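Local coordinates for ALDH21) (Physcomitrella patens subsp. patens, PDB 5MZ5), which oxidises succinic semialdehyde to succinate with NADP(+) as cofactor, as a member of the aldehyde dehydrogenase family, at residues C320-R325 / P418-Y423; R325-E330 / K433-T438; R411-F416 / N437-L442. One frame throughout, in Å; residues are numbered along the deposited sequence.

Contact 1: C320-R325 / P418-Y423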
loop_
_atom_site.group_PDB
_atom_site.type_symbol
_atom_site.label_atom_id
_atom_site.label_comp_id
_atom_site.label_asym_id
_atom_site.label_seq_id
_atom_site.Cartn_x
_atom_site.Cartn_y
_atom_site.Cartn_z
ATOM N N CYS A 320 -18.292 16.924 19.145
ATOM C CA CYS A 320 -16.882 16.933 19.519
ATOM C C CYS A 320 -16.047 17.761 18.533
ATOM O O CYS A 320 -14.940 18.149 18.880
ATOM C CB CYS A 320 -16.357 15.504 19.660
ATOM S SG CYS A 320 -17.237 14.503 20.899
ATOM N N ILE A 321 -16.609 18.078 17.324
ATOM C CA ILE A 321 -15.954 18.915 16.303
ATOM C C ILE A 321 -16.737 20.228 16.043
ATOM O O ILE A 321 -16.518 20.884 15.027
ATOM C CB ILE A 321 -15.593 18.162 14.995
ATOM C CG1 ILE A 321 -16.842 17.497 14.334
ATOM C CG2 ILE A 321 -14.452 17.176 15.263
ATOM C CD1 ILE A 321 -16.576 16.724 12.966
ATOM N N HIS A 322 -17.608 20.629 16.991
ATOM C CA HIS A 322 -18.327 21.901 16.948
ATOM C C HIS A 322 -17.296 23.045 16.837
ATOM O O HIS A 322 -16.256 22.980 17.486
ATOM C CB HIS A 322 -19.157 22.044 18.240
ATOM C CG HIS A 322 -19.495 23.460 18.626
ATOM N ND1 HIS A 322 -19.198 23.952 19.884
ATOM C CD2 HIS A 322 -20.141 24.421 17.923
ATOM C CE1 HIS A 322 -19.615 25.206 19.884
ATOM N NE2 HIS A 322 -20.190 25.532 18.725
ATOM N N MET A 323 -17.541 24.048 15.971
ATOM C CA MET A 323 -16.612 25.186 15.847
ATOM C C MET A 323 -16.870 26.136 17.026
ATOM O O MET A 323 -17.840 26.902 17.032
ATOM C CB MET A 323 -16.749 25.884 14.489
ATOM C CG MET A 323 -15.797 27.061 14.281
ATOM S SD MET A 323 -16.352 28.072 12.875
ATOM C CE MET A 323 -17.709 28.979 13.658
ATOM N N GLN A 324 -16.018 26.034 18.050
ATOM C CA GLN A 324 -16.152 26.825 19.273
ATOM C C GLN A 324 -15.463 28.186 19.170
ATOM O O GLN A 324 -15.929 29.140 19.782
ATOM C CB GLN A 324 -15.615 26.034 20.472
ATOM C CG GLN A 324 -16.026 26.622 21.823
ATOM C CD GLN A 324 -15.577 25.743 22.962
ATOM O OE1 GLN A 324 -15.795 24.524 22.966
ATOM N NE2 GLN A 324 -14.919 26.332 23.945
ATOM N N ARG A 325 -14.348 28.263 18.415
ATOM C CA ARG A 325 -13.542 29.483 18.290
ATOM C C ARG A 325 -13.371 29.898 16.833
ATOM O O ARG A 325 -13.030 29.073 15.977
ATOM C CB ARG A 325 -12.169 29.312 18.971
ATOM C CG ARG A 325 -12.238 28.927 20.458
ATOM C CD ARG A 325 -10.860 28.659 21.022
ATOM N NE ARG A 325 -10.271 27.398 20.550
ATOM C CZ ARG A 325 -9.007 27.258 20.165
ATOM N NH1 ARG A 325 -8.542 26.066 19.820
ATOM N NH2 ARG A 325 -8.190 28.308 20.141
ATOM N N PRO A 418 -24.511 25.748 21.702
ATOM C CA PRO A 418 -24.503 26.624 20.513
ATOM C C PRO A 418 -23.856 27.977 20.809
ATOM O O PRO A 418 -24.520 29.015 20.800
ATOM C CB PRO A 418 -25.989 26.698 20.125
ATOM C CG PRO A 418 -26.718 26.558 21.438
ATOM C CD PRO A 418 -25.843 25.728 22.355
ATOM N N VAL A 419 -22.549 27.943 21.111
ATOM C CA VAL A 419 -21.751 29.101 21.504
ATOM C C VAL A 419 -20.498 29.186 20.671
ATOM O O VAL A 419 -19.749 28.207 20.594
ATOM C CB VAL A 419 -21.418 29.134 23.034
ATOM C CG1 VAL A 419 -20.779 30.472 23.432
ATOM C CG2 VAL A 419 -22.650 28.871 23.885
ATOM N N VAL A 420 -20.260 30.371 20.074
ATOM C CA VAL A 420 -19.080 30.666 19.258
ATOM C C VAL A 420 -18.309 31.842 19.847
ATOM O O VAL A 420 -18.884 32.900 20.104
ATOM C CB VAL A 420 -19.422 30.895 17.759
ATOM C CG1 VAL A 420 -18.177 31.276 16.951
ATOM C CG2 VAL A 420 -20.092 29.666 17.153
ATOM N N LEU A 421 -17.001 31.647 20.059
ATOM C CA LEU A 421 -16.111 32.689 20.557
ATOM C C LEU A 421 -15.375 33.320 19.390
ATOM O O LEU A 421 -14.576 32.658 18.732
ATOM C CB LEU A 421 -15.137 32.167 21.619
ATOM C CG LEU A 421 -15.741 31.513 22.866
ATOM C CD1 LEU A 421 -14.713 31.392 23.932
ATOM C CD2 LEU A 421 -16.933 32.290 23.406
ATOM N N LEU A 422 -15.689 34.593 19.114
ATOM C CA LEU A 422 -15.128 35.368 18.010
ATOM C C LEU A 422 -13.900 36.169 18.415
ATOM O O LEU A 422 -13.888 36.822 19.460
ATOM C CB LEU A 422 -16.218 36.300 17.439
ATOM C CG LEU A 422 -15.875 37.179 16.230
ATOM C CD1 LEU A 422 -15.448 36.344 15.001
ATOM C CD2 LEU A 422 -17.053 38.059 15.871
ATOM N N TYR A 423 -12.871 36.122 17.560
ATOM C CA TYR A 423 -11.599 36.834 17.743
ATOM C C TYR A 423 -11.100 37.400 16.422
ATOM O O TYR A 423 -11.372 36.857 15.348
ATOM C CB TYR A 423 -10.514 35.896 18.318
ATOM C CG TYR A 423 -10.873 35.270 19.646
ATOM C CD1 TYR A 423 -10.710 35.973 20.837
ATOM C CD2 TYR A 423 -11.392 33.976 19.714
ATOM C CE1 TYR A 423 -11.057 35.410 22.065
ATOM C CE2 TYR A 423 -11.733 33.395 20.938
ATOM C CZ TYR A 423 -11.565 34.118 22.113
ATOM O OH TYR A 423 -11.896 33.567 23.330
#
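Gln-324 and Leu-421 join two parallel neighbours of the sheet, strands 323-329 and 419-425. The amide N of Leu-421 donates to Gln-324 O at 2.7 Å, and the bond is nearly straight at 172°. Close packing continues around it: Val-420 CA lies 3.5 Å from Gln-324 O, and Arg-325 CA lies 3.4 Å from Leu-421 O, both as CA-H...O contacts. On one face of the sheet, Met-323 bends at its last torsion (chi3 78°) and brings CE to 4.0 Å from Val-420 CG1, while Val-420 CG2 settles on Met-323 O. Phe-313 and Phe-340 extend this apolar layer.

Toward the start of both segments the pairing opens out, and the short strand axes diverge at 41°. His-322 spans the widening interval with its imidazole: CE1 comes edge-on to Val-419 O at 3.1 Å, in the ring plane, and Gln-324 N lies over the ring centre. NE2 instead makes a weak hydrogen bond to Gly-312 O. Farther back, the chain turns away at Cys-320, which binds both succinate and NADP(+). The side-chain amide of Gln-324 leaves the strand pair to bond Glu-413 O and Ile-415 N. Backbone pairing thus fixes the strand, while polar side-chain chemistry ties it to the segment bearing the cofactor-binding residue Glu-414.

Contact 2: R325-E330 / K433-T438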
loop_
_atom_site.group_PDB
_atom_site.type_symbol
_atom_site.label_atom_id
_atom_site.label_comp_id
_atom_site.label_asym_id
_atom_site.label_seq_id
_atom_site.Cartn_x
_atom_site.Cartn_y
_atom_site.Cartn_z
ATOM N N ARG A 325 -14.348 28.263 18.415
ATOM C CA ARG A 325 -13.542 29.483 18.290
ATOM C C ARG A 325 -13.371 29.898 16.833
ATOM O O ARG A 325 -13.030 29.073 15.977
ATOM C CB ARG A 325 -12.169 29.312 18.971
ATOM C CG ARG A 325 -12.238 28.927 20.458
ATOM C CD ARG A 325 -10.860 28.659 21.022
ATOM N NE ARG A 325 -10.271 27.398 20.550
ATOM C CZ ARG A 325 -9.007 27.258 20.165
ATOM N NH1 ARG A 325 -8.542 26.066 19.820
ATOM N NH2 ARG A 325 -8.190 28.308 20.141
ATOM N N LEU A 326 -13.646 31.183 16.560
ATOM C CA LEU A 326 -13.574 31.740 15.224
ATOM C C LEU A 326 -12.587 32.907 15.197
ATOM O O LEU A 326 -12.797 33.900 15.891
ATOM C CB LEU A 326 -14.984 32.160 14.758
ATOM C CG LEU A 326 -15.159 32.774 13.368
ATOM C CD1 LEU A 326 -14.435 31.956 12.260
ATOM C CD2 LEU A 326 -16.641 32.966 13.054
ATOM N N TYR A 327 -11.515 32.762 14.396
ATOM C CA TYR A 327 -10.430 33.735 14.210
ATOM C C TYR A 327 -10.545 34.325 12.818
ATOM O O TYR A 327 -10.441 33.605 11.823
ATOM C CB TYR A 327 -9.049 33.066 14.443
ATOM C CG TYR A 327 -8.928 32.521 15.851
ATOM C CD1 TYR A 327 -8.524 33.339 16.906
ATOM C CD2 TYR A 327 -9.273 31.201 16.139
ATOM C CE1 TYR A 327 -8.468 32.859 18.215
ATOM C CE2 TYR A 327 -9.233 30.713 17.441
ATOM C CZ TYR A 327 -8.829 31.545 18.478
ATOM O OH TYR A 327 -8.801 31.060 19.759
ATOM N N VAL A 328 -10.863 35.622 12.749
ATOM C CA VAL A 328 -11.060 36.317 11.475
ATOM C C VAL A 328 -10.008 37.412 11.304
ATOM O O VAL A 328 -9.767 38.184 12.224
ATOM C CB VAL A 328 -12.507 36.875 11.362
ATOM C CG1 VAL A 328 -12.727 37.570 10.023
ATOM C CG2 VAL A 328 -13.541 35.766 11.582
ATOM N N HIS A 329 -9.366 37.458 10.131
ATOM C CA HIS A 329 -8.366 38.475 9.855
ATOM C C HIS A 329 -9.012 39.889 9.931
ATOM O O HIS A 329 -10.156 40.079 9.506
ATOM C CB HIS A 329 -7.692 38.220 8.504
ATOM C CG HIS A 329 -6.578 39.184 8.222
ATOM N ND1 HIS A 329 -6.806 40.367 7.569
ATOM C CD2 HIS A 329 -5.273 39.123 8.570
ATOM C CE1 HIS A 329 -5.637 40.976 7.506
ATOM N NE2 HIS A 329 -4.684 40.265 8.095
ATOM N N GLU A 330 -8.272 40.852 10.517
ATOM C CA GLU A 330 -8.685 42.235 10.748
ATOM C C GLU A 330 -9.319 42.929 9.533
ATOM O O GLU A 330 -10.257 43.708 9.731
ATOM C CB GLU A 330 -7.520 43.068 11.309
ATOM C CG GLU A 330 -6.332 43.217 10.374
ATOM C CD GLU A 330 -5.117 43.975 10.876
ATOM O OE1 GLU A 330 -4.027 43.741 10.310
ATOM O OE2 GLU A 330 -5.235 44.788 11.822
ATOM N N LYS A 433 -0.933 29.649 15.928
ATOM C CA LYS A 433 -0.439 29.477 17.284
ATOM C C LYS A 433 -1.620 29.559 18.292
ATOM O O LYS A 433 -1.700 28.741 19.213
ATOM C CB LYS A 433 0.636 30.538 17.595
ATOM C CG LYS A 433 1.336 30.320 18.933
ATOM C CD LYS A 433 2.360 31.403 19.238
ATOM C CE LYS A 433 2.980 31.172 20.589
ATOM N NZ LYS A 433 4.036 32.179 20.881
ATOM N N GLU A 434 -2.558 30.495 18.074
ATOM C CA GLU A 434 -3.721 30.635 18.935
ATOM C C GLU A 434 -4.715 29.475 18.771
ATOM O O GLU A 434 -5.349 29.073 19.750
ATOM C CB GLU A 434 -4.393 32.014 18.772
ATOM C CG GLU A 434 -5.318 32.382 19.918
ATOM C CD GLU A 434 -4.799 32.255 21.341
ATOM O OE1 GLU A 434 -3.563 32.279 21.552
ATOM O OE2 GLU A 434 -5.645 32.163 22.256
ATOM N N CYS A 435 -4.836 28.927 17.538
ATOM C CA CYS A 435 -5.661 27.741 17.256
ATOM C C CYS A 435 -5.169 26.572 18.102
ATOM O O CYS A 435 -5.981 25.821 18.642
ATOM C CB CYS A 435 -5.613 27.393 15.769
ATOM S SG CYS A 435 -6.670 28.437 14.750
ATOM N N ASN A 436 -3.832 26.453 18.228
ATOM C CA ASN A 436 -3.120 25.430 18.985
ATOM C C ASN A 436 -3.115 25.679 20.475
ATOM O O ASN A 436 -2.751 24.767 21.216
ATOM C CB ASN A 436 -1.668 25.284 18.472
ATOM C CG ASN A 436 -1.581 24.713 17.086
ATOM O OD1 ASN A 436 -2.496 24.032 16.599
ATOM N ND2 ASN A 436 -0.454 24.936 16.443
ATOM N N ASN A 437 -3.498 26.907 20.917
ATOM C CA ASN A 437 -3.521 27.318 22.327
ATOM C C ASN A 437 -4.752 26.735 23.044
ATOM O O ASN A 437 -5.694 27.454 23.426
ATOM C CB ASN A 437 -3.402 28.858 22.463
ATOM C CG ASN A 437 -3.147 29.323 23.873
ATOM O OD1 ASN A 437 -2.836 28.530 24.760
ATOM N ND2 ASN A 437 -3.281 30.625 24.119
ATOM N N THR A 438 -4.726 25.404 23.204
ATOM C CA THR A 438 -5.793 24.591 23.782
ATOM C C THR A 438 -5.215 23.249 24.226
ATOM O O THR A 438 -4.174 22.835 23.716
ATOM C CB THR A 438 -6.950 24.407 22.740
ATOM O OG1 THR A 438 -7.981 23.601 23.308
ATOM C CG2 THR A 438 -6.481 23.769 21.418
HETATM O O HOH W 1 -8.054 33.083 21.733
#
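Arg-325 and Cys-435 mark the nearest backbone approach, CA to CA 8.1 Å, where strand 323-329 runs past helix 428-435. That helix belongs to a beta-alpha-beta crossover, linking the parallel strands 419-425 and 443-447 across one face of the sheet. The guanidinium of Arg-325 meets two successive backbone carbonyls edge-on: NH1 donates to Cys-435 O at 2.8 Å and 168°, and NH2 to Glu-434 O at 3.0 Å and 146°. Both oxygens lie close to the guanidinium plane. NH2 also gives a bond to Tyr-327 OH, 2.8 Å away, and NE binds Asn-289 OD1, so every nitrogen of the group is engaged and its rotation is fixed. The charge of Arg-325 would probably be eased by the two carbonyls, with Arg-411, a like charge, close by.

Beside this grip, Tyr-327 CE1 packs at 3.6 Å on Glu-434 CG, the two side chains crossing at about a right angle. Cys-435 SG approaches the same ring obliquely, 4.0 Å from CD2, as a sulfur-aromatic contact. A bend at chi2 (50°) places CD of Glu-434 so that its carboxylate lies between Asn-437 and a water: OE1 accepts from Asn-437 ND2, while OE2 forms a salt bridge with Arg-411. The water, 2.9 Å from Tyr-327 OH, donates to Glu-434 OE2 across 2.6 Å.

Contact 3: R411-F416 / N437-L442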
loop_
_atom_site.group_PDB
_atom_site.type_symbol
_atom_site.label_atom_id
_atom_site.label_comp_id
_atom_site.label_asym_id
_atom_site.label_seq_id
_atom_site.Cartn_x
_atom_site.Cartn_y
_atom_site.Cartn_z
ATOM N N ARG A 411 -13.701 29.588 27.068
ATOM C CA ARG A 411 -12.519 29.589 26.208
ATOM C C ARG A 411 -11.606 28.364 26.431
ATOM O O ARG A 411 -11.137 27.759 25.467
ATOM C CB ARG A 411 -11.750 30.929 26.345
ATOM C CG ARG A 411 -10.399 31.022 25.599
ATOM C CD ARG A 411 -10.460 30.691 24.101
ATOM N NE ARG A 411 -9.135 30.736 23.474
ATOM C CZ ARG A 411 -8.245 29.744 23.494
ATOM N NH1 ARG A 411 -8.537 28.594 24.083
ATOM N NH2 ARG A 411 -7.061 29.897 22.921
ATOM N N LYS A 412 -11.376 28.002 27.693
ATOM C CA LYS A 412 -10.497 26.917 28.126
ATOM C C LYS A 412 -11.072 25.508 27.882
ATOM O O LYS A 412 -10.328 24.594 27.503
ATOM C CB LYS A 412 -10.153 27.146 29.613
ATOM C CG LYS A 412 -9.209 26.141 30.276
ATOM C CD LYS A 412 -8.697 26.625 31.655
ATOM C CE LYS A 412 -9.746 27.111 32.650
ATOM N NZ LYS A 412 -10.623 26.017 33.152
ATOM N N GLU A 413 -12.380 25.329 28.118
ATOM C CA GLU A 413 -13.027 24.018 28.032
ATOM C C GLU A 413 -13.979 23.878 26.855
ATOM O O GLU A 413 -14.392 24.873 26.258
ATOM C CB GLU A 413 -13.817 23.724 29.336
ATOM C CG GLU A 413 -13.092 23.998 30.643
ATOM C CD GLU A 413 -11.856 23.166 30.924
ATOM O OE1 GLU A 413 -11.743 22.038 30.390
ATOM O OE2 GLU A 413 -11.001 23.643 31.703
ATOM N N GLU A 414 -14.372 22.625 26.579
ATOM C CA GLU A 414 -15.358 22.265 25.573
ATOM C C GLU A 414 -16.716 22.719 26.109
ATOM O O GLU A 414 -17.136 22.279 27.182
ATOM C CB GLU A 414 -15.351 20.738 25.356
ATOM C CG GLU A 414 -16.389 20.253 24.344
ATOM C CD GLU A 414 -16.253 18.786 23.993
ATOM O OE1 GLU A 414 -16.199 17.965 24.931
ATOM O OE2 GLU A 414 -16.208 18.451 22.787
ATOM N N ILE A 415 -17.375 23.634 25.397
ATOM C CA ILE A 415 -18.673 24.140 25.830
ATOM C C ILE A 415 -19.804 23.126 25.460
ATOM O O ILE A 415 -20.737 22.959 26.239
ATOM C CB ILE A 415 -18.908 25.601 25.343
ATOM C CG1 ILE A 415 -20.038 26.289 26.130
ATOM C CG2 ILE A 415 -19.134 25.696 23.833
ATOM C CD1 ILE A 415 -19.811 27.867 26.379
ATOM N N PHE A 416 -19.688 22.429 24.299
ATOM C CA PHE A 416 -20.685 21.447 23.828
ATOM C C PHE A 416 -22.120 22.076 23.809
ATOM O O PHE A 416 -23.088 21.500 24.319
ATOM C CB PHE A 416 -20.600 20.157 24.688
ATOM C CG PHE A 416 -20.672 18.859 23.932
ATOM C CD1 PHE A 416 -19.608 18.439 23.133
ATOM C CD2 PHE A 416 -21.781 18.020 24.058
ATOM C CE1 PHE A 416 -19.656 17.210 22.464
ATOM C CE2 PHE A 416 -21.833 16.792 23.374
ATOM C CZ PHE A 416 -20.772 16.401 22.584
ATOM N N ASN A 437 -3.498 26.907 20.917
ATOM C CA ASN A 437 -3.521 27.318 22.327
ATOM C C ASN A 437 -4.752 26.735 23.044
ATOM O O ASN A 437 -5.694 27.454 23.426
ATOM C CB ASN A 437 -3.402 28.858 22.463
ATOM C CG ASN A 437 -3.147 29.323 23.873
ATOM O OD1 ASN A 437 -2.836 28.530 24.760
ATOM N ND2 ASN A 437 -3.281 30.625 24.119
ATOM N N THR A 438 -4.726 25.404 23.204
ATOM C CA THR A 438 -5.793 24.591 23.782
ATOM C C THR A 438 -5.215 23.249 24.226
ATOM O O THR A 438 -4.174 22.835 23.716
ATOM C CB THR A 438 -6.950 24.407 22.740
ATOM O OG1 THR A 438 -7.981 23.601 23.308
ATOM C CG2 THR A 438 -6.481 23.769 21.418
ATOM N N HIS A 439 -5.906 22.563 25.140
ATOM C CA HIS A 439 -5.512 21.244 25.626
ATOM C C HIS A 439 -6.208 20.133 24.829
ATOM O O HIS A 439 -5.941 18.950 25.037
ATOM C CB HIS A 439 -5.677 21.108 27.151
ATOM C CG HIS A 439 -7.068 21.324 27.682
ATOM N ND1 HIS A 439 -7.924 20.248 27.950
ATOM C CD2 HIS A 439 -7.668 22.467 28.092
ATOM C CE1 HIS A 439 -9.012 20.776 28.496
ATOM N NE2 HIS A 439 -8.913 22.108 28.590
ATOM N N TYR A 440 -7.034 20.524 23.846
ATOM C CA TYR A 440 -7.702 19.607 22.913
ATOM C C TYR A 440 -6.927 19.624 21.582
ATOM O O TYR A 440 -6.020 20.440 21.411
ATOM C CB TYR A 440 -9.160 20.029 22.707
ATOM C CG TYR A 440 -9.986 20.102 23.977
ATOM C CD1 TYR A 440 -10.616 18.969 24.492
ATOM C CD2 TYR A 440 -10.156 21.307 24.652
ATOM C CE1 TYR A 440 -11.403 19.041 25.648
ATOM C CE2 TYR A 440 -10.953 21.395 25.793
ATOM C CZ TYR A 440 -11.572 20.257 26.292
ATOM O OH TYR A 440 -12.339 20.351 27.437
ATOM N N GLY A 441 -7.264 18.721 20.661
ATOM C CA GLY A 441 -6.603 18.650 19.360
ATOM C C GLY A 441 -7.293 17.727 18.388
ATOM O O GLY A 441 -6.657 16.856 17.803
ATOM N N LEU A 442 -8.597 17.920 18.202
ATOM C CA LEU A 442 -9.401 17.065 17.341
ATOM C C LEU A 442 -9.367 17.526 15.890
ATOM O O LEU A 442 -8.745 16.864 15.052
ATOM C CB LEU A 442 -10.827 16.959 17.937
ATOM C CG LEU A 442 -11.821 15.882 17.471
ATOM C CD1 LEU A 442 -11.168 14.621 17.029
ATOM C CD2 LEU A 442 -12.802 15.561 18.566
HETATM O O HOH W 2 -8.381 24.662 25.750
#
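Arg-411 turns the NH1/NH2 end of its guanidinium to the carbonyl oxygen of Asn-437, and both nitrogens donate to it. NH2 donates to Asn-437 O at 2.8 Å, and NH1 reaches the same atom at 3.1 Å with a C=O...N angle of 164°, almost in line with the carbonyl. The oxygen sits within the guanidinium plane, while the side-chain amide of Asn-437 is turned 77° from it. NH2 has a second partner in Glu-434, by a salt bridge, and the charge is probably balanced by both.

One residue on in each segment, a water takes over: it donates to Lys-412 O at 2.6 Å and lies 2.7 Å from Thr-438 OG1. That hydroxyl also accepts from Tyr-440 N, forming an ST turn that shapes the loop. Lys-412 NZ and Glu-413 OE2 make a salt bridge of 2.8 Å on the anti lone pair of the carboxylate, whose other oxygen, OE1, takes a weak bond from His-439 NE2. The other ring nitrogen, ND1, bonds to Asp-486.

Tyr-440 then reaches across with its hydroxyl, which accepts from Glu-414 N at 3.2 Å. CB of Glu-414 rests 3.7 Å from the same oxygen, and Lys-412 O and Glu-413 CA line the edge of the ring. Over one face lies His-439 ND1, offset toward the rim. The Glu-414 chain is extended beyond CG (chi2 172°), and OE2 accepts from Gly-288 N. Through Tyr-440 the contact thus holds the backbone of a cofactor-site residue: Glu-414 binds NADP(+), its carboxylate probably serving the nicotinamide ribose as in relatives, and it opens the Glu-Ile-Phe-Gly-Pro sequence characteristic of aldehyde dehydrogenases.

In the fold
The three contacts cluster tightly, with centres about 11 Å apart for contacts 1 and 2, 9 Å for contacts 1 and 3, and 12 Å for contacts 2 and 3. Along the chain, 320-330 comes first, followed by 411-416, 418-423 and 433-442; 418-423 and 433-438 return to strand 323-329, while 411-416 and 437-442 meet each other. Contacts 1 and 2 share that strand and Arg-325: one joins it to its sheet neighbour, the other to helix 428-435. Contact 3 joins the segments that precede strands 419-425 and 443-447 and shares Asn-437 and Thr-438 with contact 2. Together they connect the mixed sheet to loops carrying Cys-320 and Glu-414, both NADP(+)-binding residues.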